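Lectin (Lotus tetragonolobus, PDB 2EIG) probably binds L-fucose-containing sugars, as a calcium- and manganese-bearing legume lectin from Lotus seeds that assembles into a tetramer. Local coordinates at residues Gly100-Thr105 against Asn141-Leu146; Ala116-Ser121 against Gly137-Ser142. All blocks are in the same frame, centred on the assembly; numbering follows the deposited sequence.

Interaction 1 (Gly100-Thr105 against Asn141-Leu146)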
loop_
_atom_site.group_PDB
_atom_site.type_symbol
_atom_site.label_atom_id
_atom_site.label_comp_id
_atom_site.label_asym_id
_atom_site.label_seq_id
_atom_site.Cartn_x
_atom_site.Cartn_y
_atom_site.Cartn_z
ATOM N N GLY A 100 7.951 -21.416 19.243
ATOM C CA GLY A 100 8.100 -20.261 18.373
ATOM C C GLY A 100 7.159 -20.248 17.171
ATOM O O GLY A 100 7.081 -19.213 16.480
ATOM N N TYR A 101 6.506 -21.384 16.918
ATOM C CA TYR A 101 5.468 -21.507 15.860
ATOM C C TYR A 101 4.109 -20.965 16.296
ATOM O O TYR A 101 3.173 -20.918 15.507
ATOM C CB TYR A 101 5.355 -22.925 15.361
ATOM C CG TYR A 101 6.628 -23.369 14.703
ATOM C CD1 TYR A 101 7.000 -22.833 13.444
ATOM C CD2 TYR A 101 7.508 -24.261 15.353
ATOM C CE1 TYR A 101 8.207 -23.175 12.838
ATOM C CE2 TYR A 101 8.733 -24.620 14.748
ATOM C CZ TYR A 101 9.067 -24.077 13.483
ATOM O OH TYR A 101 10.255 -24.401 12.822
ATOM N N LEU A 102 4.038 -20.513 17.562
ATOM C CA LEU A 102 2.945 -19.664 18.067
ATOM C C LEU A 102 1.545 -20.263 18.049
ATOM O O LEU A 102 0.573 -19.550 18.261
ATOM C CB LEU A 102 2.993 -18.231 17.449
ATOM C CG LEU A 102 4.236 -17.428 17.885
ATOM C CD1 LEU A 102 4.458 -16.159 17.075
ATOM C CD2 LEU A 102 4.251 -17.043 19.413
ATOM N N GLY A 103 1.445 -21.575 17.888
ATOM C CA GLY A 103 0.171 -22.265 17.817
ATOM C C GLY A 103 -0.560 -21.959 16.517
ATOM O O GLY A 103 -1.737 -22.261 16.394
ATOM N N ILE A 104 0.132 -21.351 15.557
ATOM C CA ILE A 104 -0.511 -20.969 14.269
ATOM C C ILE A 104 0.122 -21.652 13.050
ATOM O O ILE A 104 -0.496 -21.784 12.006
ATOM C CB ILE A 104 -0.563 -19.441 14.044
ATOM C CG1 ILE A 104 0.850 -18.804 14.065
ATOM C CG2 ILE A 104 -1.562 -18.774 15.070
ATOM C CD1 ILE A 104 0.894 -17.287 13.937
ATOM N N THR A 105 1.352 -22.080 13.192
ATOM C CA THR A 105 2.081 -22.673 12.070
ATOM C C THR A 105 2.394 -24.115 12.418
ATOM O O THR A 105 3.037 -24.368 13.417
ATOM C CB THR A 105 3.388 -21.880 11.805
ATOM O OG1 THR A 105 3.048 -20.609 11.222
ATOM C CG2 THR A 105 4.354 -22.642 10.860
ATOM N N ASN A 141 0.605 -16.665 6.372
ATOM C CA ASN A 141 0.908 -18.030 5.966
ATOM C C ASN A 141 2.272 -18.506 6.459
ATOM O O ASN A 141 2.626 -19.652 6.288
ATOM C CB ASN A 141 0.868 -18.176 4.408
ATOM C CG ASN A 141 -0.470 -17.842 3.828
ATOM O OD1 ASN A 141 -0.631 -17.689 2.591
ATOM N ND2 ASN A 141 -1.464 -17.724 4.696
ATOM N N SER A 142 3.081 -17.612 6.993
ATOM C CA SER A 142 4.413 -18.002 7.413
ATOM C C SER A 142 4.697 -17.448 8.819
ATOM O O SER A 142 4.109 -16.445 9.199
ATOM C CB SER A 142 5.389 -17.422 6.389
ATOM O OG SER A 142 6.712 -17.572 6.830
ATOM N N ILE A 143 5.578 -18.120 9.558
ATOM C CA ILE A 143 6.078 -17.657 10.871
ATOM C C ILE A 143 7.104 -16.546 10.686
ATOM O O ILE A 143 7.403 -15.797 11.617
ATOM C CB ILE A 143 6.682 -18.845 11.723
ATOM C CG1 ILE A 143 6.555 -18.588 13.233
ATOM C CG2 ILE A 143 8.183 -19.158 11.305
ATOM C CD1 ILE A 143 5.108 -18.175 13.758
ATOM N N MET A 144 7.650 -16.421 9.477
ATOM C CA MET A 144 8.503 -15.271 9.217
ATOM C C MET A 144 7.680 -14.096 8.806
ATOM O O MET A 144 7.039 -14.106 7.746
ATOM C CB MET A 144 9.552 -15.550 8.132
ATOM C CG MET A 144 10.560 -16.483 8.580
ATOM S SD MET A 144 10.774 -17.728 7.312
ATOM C CE MET A 144 9.292 -18.702 7.595
ATOM N N SER A 145 7.737 -13.057 9.623
ATOM C CA SER A 145 6.887 -11.912 9.433
ATOM C C SER A 145 7.171 -11.212 8.107
ATOM O O SER A 145 8.325 -11.134 7.666
ATOM C CB SER A 145 7.070 -10.962 10.595
ATOM O OG SER A 145 6.673 -11.656 11.758
ATOM N N LEU A 146 6.108 -10.754 7.454
ATOM C CA LEU A 146 6.241 -9.965 6.219
ATOM C C LEU A 146 6.802 -8.589 6.539
ATOM O O LEU A 146 7.520 -7.973 5.742
ATOM C CB LEU A 146 4.867 -9.767 5.565
ATOM C CG LEU A 146 4.161 -11.015 5.070
ATOM C CD1 LEU A 146 2.970 -10.589 4.202
ATOM C CD2 LEU A 146 5.156 -11.804 4.295
#
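Ile143 projects from the loop 141-146 into the bend of residues 100-105 and carries nearly all of this contact, whose partners meet by van der Waals packing. Its CG1 stands roughly anti to the backbone N (chi1 -152°), which sends that branch toward residues 100-105. There CG1 comes 3.3 Å from Gly100 O, and CD1 at its end lies 3.8 Å from Tyr101 O. The isoleucine branch is thus laid against backbone carbonyls as well as against hydrocarbon.

The apolar contacts fall on the same branch. Leu102 CD1 reaches Ile143 CD1 at 3.9 Å, the two side chains crossing at about a right angle, and Ile104 CD1 approaches Ile143 CD1 at 4.3 Å. The Tyr101 ring meets Ile143 CG1 obliquely through its CD1 atom, at 4.3 Å. That ring also stacks with Trp126, while Gln111 of the second subunit packs on both Tyr101 and Ile143.

Polar groups mostly shape the two loops from within. Tyr101 O accepts from both Ile104 N and Thr105 N, which curls residues 101-105 into a compact turn. On the other side, Ser142 OG takes the N-H of Met144 at 3.0 Å, closing an ST turn with Ile143 at its middle. Thr105 OG1 sits 4.1 Å from Ile143 CB; buried here, this hydroxyl has no hydrogen-bonding partner in the model.

Gly100 lies close to the calcium ion and Leu102 close to the manganese ion, which places this bend beside the metal centre. The contact therefore joins a long connection after strand 81-88 to the short one after strand 135-140, both in the seven-stranded sheet, beside the paired calcium and manganese sites characteristic of the legume lectin fold.

Interaction 2 (Ala116-Ser121 against Gly137-Ser142). With MN (manganese (II) ion), chain F; CA (calcium ion), chain G.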
loop_
_atom_site.group_PDB
_atom_site.type_symbol
_atom_site.label_atom_id
_atom_site.label_comp_id
_atom_site.label_asym_id
_atom_site.label_seq_id
_atom_site.Cartn_x
_atom_site.Cartn_y
_atom_site.Cartn_z
ATOM N N ALA A 116 -1.887 -13.145 10.814
ATOM C CA ALA A 116 -1.673 -12.920 12.217
ATOM C C ALA A 116 -0.881 -11.627 12.475
ATOM O O ALA A 116 -0.085 -11.202 11.641
ATOM C CB ALA A 116 -0.939 -14.132 12.824
ATOM N N VAL A 117 -1.197 -10.982 13.595
ATOM C CA VAL A 117 -0.386 -9.974 14.212
ATOM C C VAL A 117 0.194 -10.599 15.504
ATOM O O VAL A 117 -0.527 -10.908 16.469
ATOM C CB VAL A 117 -1.190 -8.683 14.522
ATOM C CG1 VAL A 117 -0.272 -7.617 15.202
ATOM C CG2 VAL A 117 -1.888 -8.113 13.210
ATOM N N GLU A 118 1.504 -10.780 15.498
ATOM C CA GLU A 118 2.186 -11.485 16.561
ATOM C C GLU A 118 2.906 -10.510 17.450
ATOM O O GLU A 118 3.412 -9.476 17.027
ATOM C CB GLU A 118 3.190 -12.539 16.031
ATOM C CG GLU A 118 4.335 -11.873 15.266
ATOM C CD GLU A 118 5.464 -12.820 14.923
ATOM O OE1 GLU A 118 5.238 -13.923 14.422
ATOM O OE2 GLU A 118 6.596 -12.410 15.144
ATOM N N PHE A 119 2.986 -10.889 18.701
ATOM C CA PHE A 119 3.673 -10.116 19.698
ATOM C C PHE A 119 4.606 -11.221 20.160
ATOM O O PHE A 119 4.251 -12.092 20.933
ATOM C CB PHE A 119 2.706 -9.656 20.794
ATOM C CG PHE A 119 1.688 -8.646 20.328
ATOM C CD1 PHE A 119 0.449 -9.054 19.840
ATOM C CD2 PHE A 119 1.989 -7.273 20.344
ATOM C CE1 PHE A 119 -0.502 -8.129 19.405
ATOM C CE2 PHE A 119 1.044 -6.344 19.921
ATOM C CZ PHE A 119 -0.209 -6.762 19.446
ATOM N N ASP A 120 5.811 -11.181 19.652
ATOM C CA ASP A 120 6.714 -12.282 19.736
ATOM C C ASP A 120 7.800 -11.854 20.726
ATOM O O ASP A 120 8.480 -10.857 20.517
ATOM C CB ASP A 120 7.295 -12.522 18.326
ATOM C CG ASP A 120 8.187 -13.735 18.235
ATOM O OD1 ASP A 120 8.378 -14.258 17.124
ATOM O OD2 ASP A 120 8.753 -14.187 19.240
ATOM N N SER A 121 7.946 -12.629 21.800
ATOM C CA SER A 121 8.821 -12.252 22.921
ATOM C C SER A 121 10.180 -12.944 22.835
ATOM O O SER A 121 10.971 -12.837 23.730
ATOM C CB SER A 121 8.143 -12.661 24.222
ATOM O OG SER A 121 7.767 -14.027 24.194
ATOM N N GLY A 137 4.981 -8.369 14.773
ATOM C CA GLY A 137 5.025 -8.710 13.359
ATOM C C GLY A 137 3.682 -8.934 12.705
ATOM O O GLY A 137 2.727 -9.317 13.373
ATOM N N ILE A 138 3.621 -8.689 11.384
ATOM C CA ILE A 138 2.490 -9.161 10.560
ATOM C C ILE A 138 2.861 -10.385 9.751
ATOM O O ILE A 138 3.827 -10.360 8.976
ATOM C CB ILE A 138 1.900 -8.063 9.710
ATOM C CG1 ILE A 138 1.314 -7.001 10.671
ATOM C CG2 ILE A 138 0.812 -8.658 8.810
ATOM C CD1 ILE A 138 0.996 -5.688 10.026
ATOM N N ASP A 139 2.145 -11.491 10.021
ATOM C CA ASP A 139 2.401 -12.801 9.475
ATOM C C ASP A 139 1.277 -13.207 8.517
ATOM O O ASP A 139 0.074 -13.169 8.871
ATOM C CB ASP A 139 2.416 -13.866 10.575
ATOM C CG ASP A 139 3.382 -13.561 11.670
ATOM O OD1 ASP A 139 3.240 -14.236 12.685
ATOM O OD2 ASP A 139 4.254 -12.660 11.512
ATOM N N VAL A 140 1.672 -13.646 7.330
ATOM C CA VAL A 140 0.712 -14.250 6.412
ATOM C C VAL A 140 1.258 -15.588 5.935
ATOM O O VAL A 140 2.274 -15.628 5.244
ATOM C CB VAL A 140 0.382 -13.338 5.234
ATOM C CG1 VAL A 140 -0.724 -13.987 4.336
ATOM C CG2 VAL A 140 0.002 -11.986 5.732
ATOM N N ASN A 141 0.605 -16.665 6.372
ATOM C CA ASN A 141 0.908 -18.030 5.966
ATOM C C ASN A 141 2.272 -18.506 6.459
ATOM O O ASN A 141 2.626 -19.652 6.288
ATOM C CB ASN A 141 0.868 -18.176 4.408
ATOM C CG ASN A 141 -0.470 -17.842 3.828
ATOM O OD1 ASN A 141 -0.631 -17.689 2.591
ATOM N ND2 ASN A 141 -1.464 -17.724 4.696
ATOM N N SER A 142 3.081 -17.612 6.993
ATOM C CA SER A 142 4.413 -18.002 7.413
ATOM C C SER A 142 4.697 -17.448 8.819
ATOM O O SER A 142 4.109 -16.445 9.199
ATOM C CB SER A 142 5.389 -17.422 6.389
ATOM O OG SER A 142 6.712 -17.572 6.830
HETATM MN MN MN F . 8.515 -13.458 15.063
HETATM CA CA CA G . 9.744 -16.089 18.016
HETATM O O HOH W 1 7.500 -15.212 14.273
HETATM O O HOH W 2 8.746 -12.557 13.033
HETATM O O HOH W 3 8.388 -17.088 16.467
HETATM O O HOH W 4 8.546 -17.123 19.747
#
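Glu118 and Asp139 bring their carboxylates together on one face of two antiparallel strands, with Glu118 OE1 only 2.7 Å from Asp139 OD1. The side chains cross at about a right angle and the carboxylate planes stand 85° apart. Glu118 CG sits between the backbone N and the carbonyl carbon (chi1 65°), the crowded position, and rests over the backbone of Gly137, 3.6 Å from Gly137 O. Beyond CG the chain is extended, and its two oxygens divide the work: OE2 binds manganese at 2.2 Å, while OE1 faces Asp139 and accepts from a manganese-bound water at 2.6 Å. Asp139 CG lies anti to its carbonyl carbon, and OD2 is hydrogen-bonded by Ser145 OG.

Asp120, with CG anti to its backbone N (chi1 -175°), bridges the ions: OD1 binds both manganese and calcium, and OD2 binds calcium alone. Asp127 and His135 complete the protein ligands of manganese; His122, Asn124 and Asp127 join Asp120 at calcium.

In the backbone, Ala116 with Asp139 and Glu118 with Gly137 form hydrogen-bonded pairs, Asp139 N reaching Ala116 O at 2.8 Å. The non-hydrogen-bonded pair between them turns to the other face, where Val117 CG2 meets Ile138 CG1 at 4.2 Å and both pack on Val174 of strand 171-178.

Two acids this close are consistent with a proton held by one of them. Asp139, held by Ser145, is a second-shell neighbour of the manganese ligand Glu118; a shared proton, if present, and the nearby manganese charge would probably ease the repulsion.

Overall arrangement
From the N terminus the chain leaves strand 81-88, makes the bend 100-105, enters strand 115-120, winds through the metal-binding loop and returns on strand 135-140 to the loop 141-146. Interaction 2 closes the inner excursion around the metals. Interaction 1 encloses it, joining the loop ahead of the hairpin to the loop that follows it, and the two share Asn141 and Ser142. They touch directly where Leu102 CD1 lies 3.6 Å from Glu118 OE1. Leu146 N also pairs with Ile138 O, carrying the chain into strand 147-150, outermost of the sheet within this chain. Together they tie sheet, metal centre and connecting loops, and both border the second subunit.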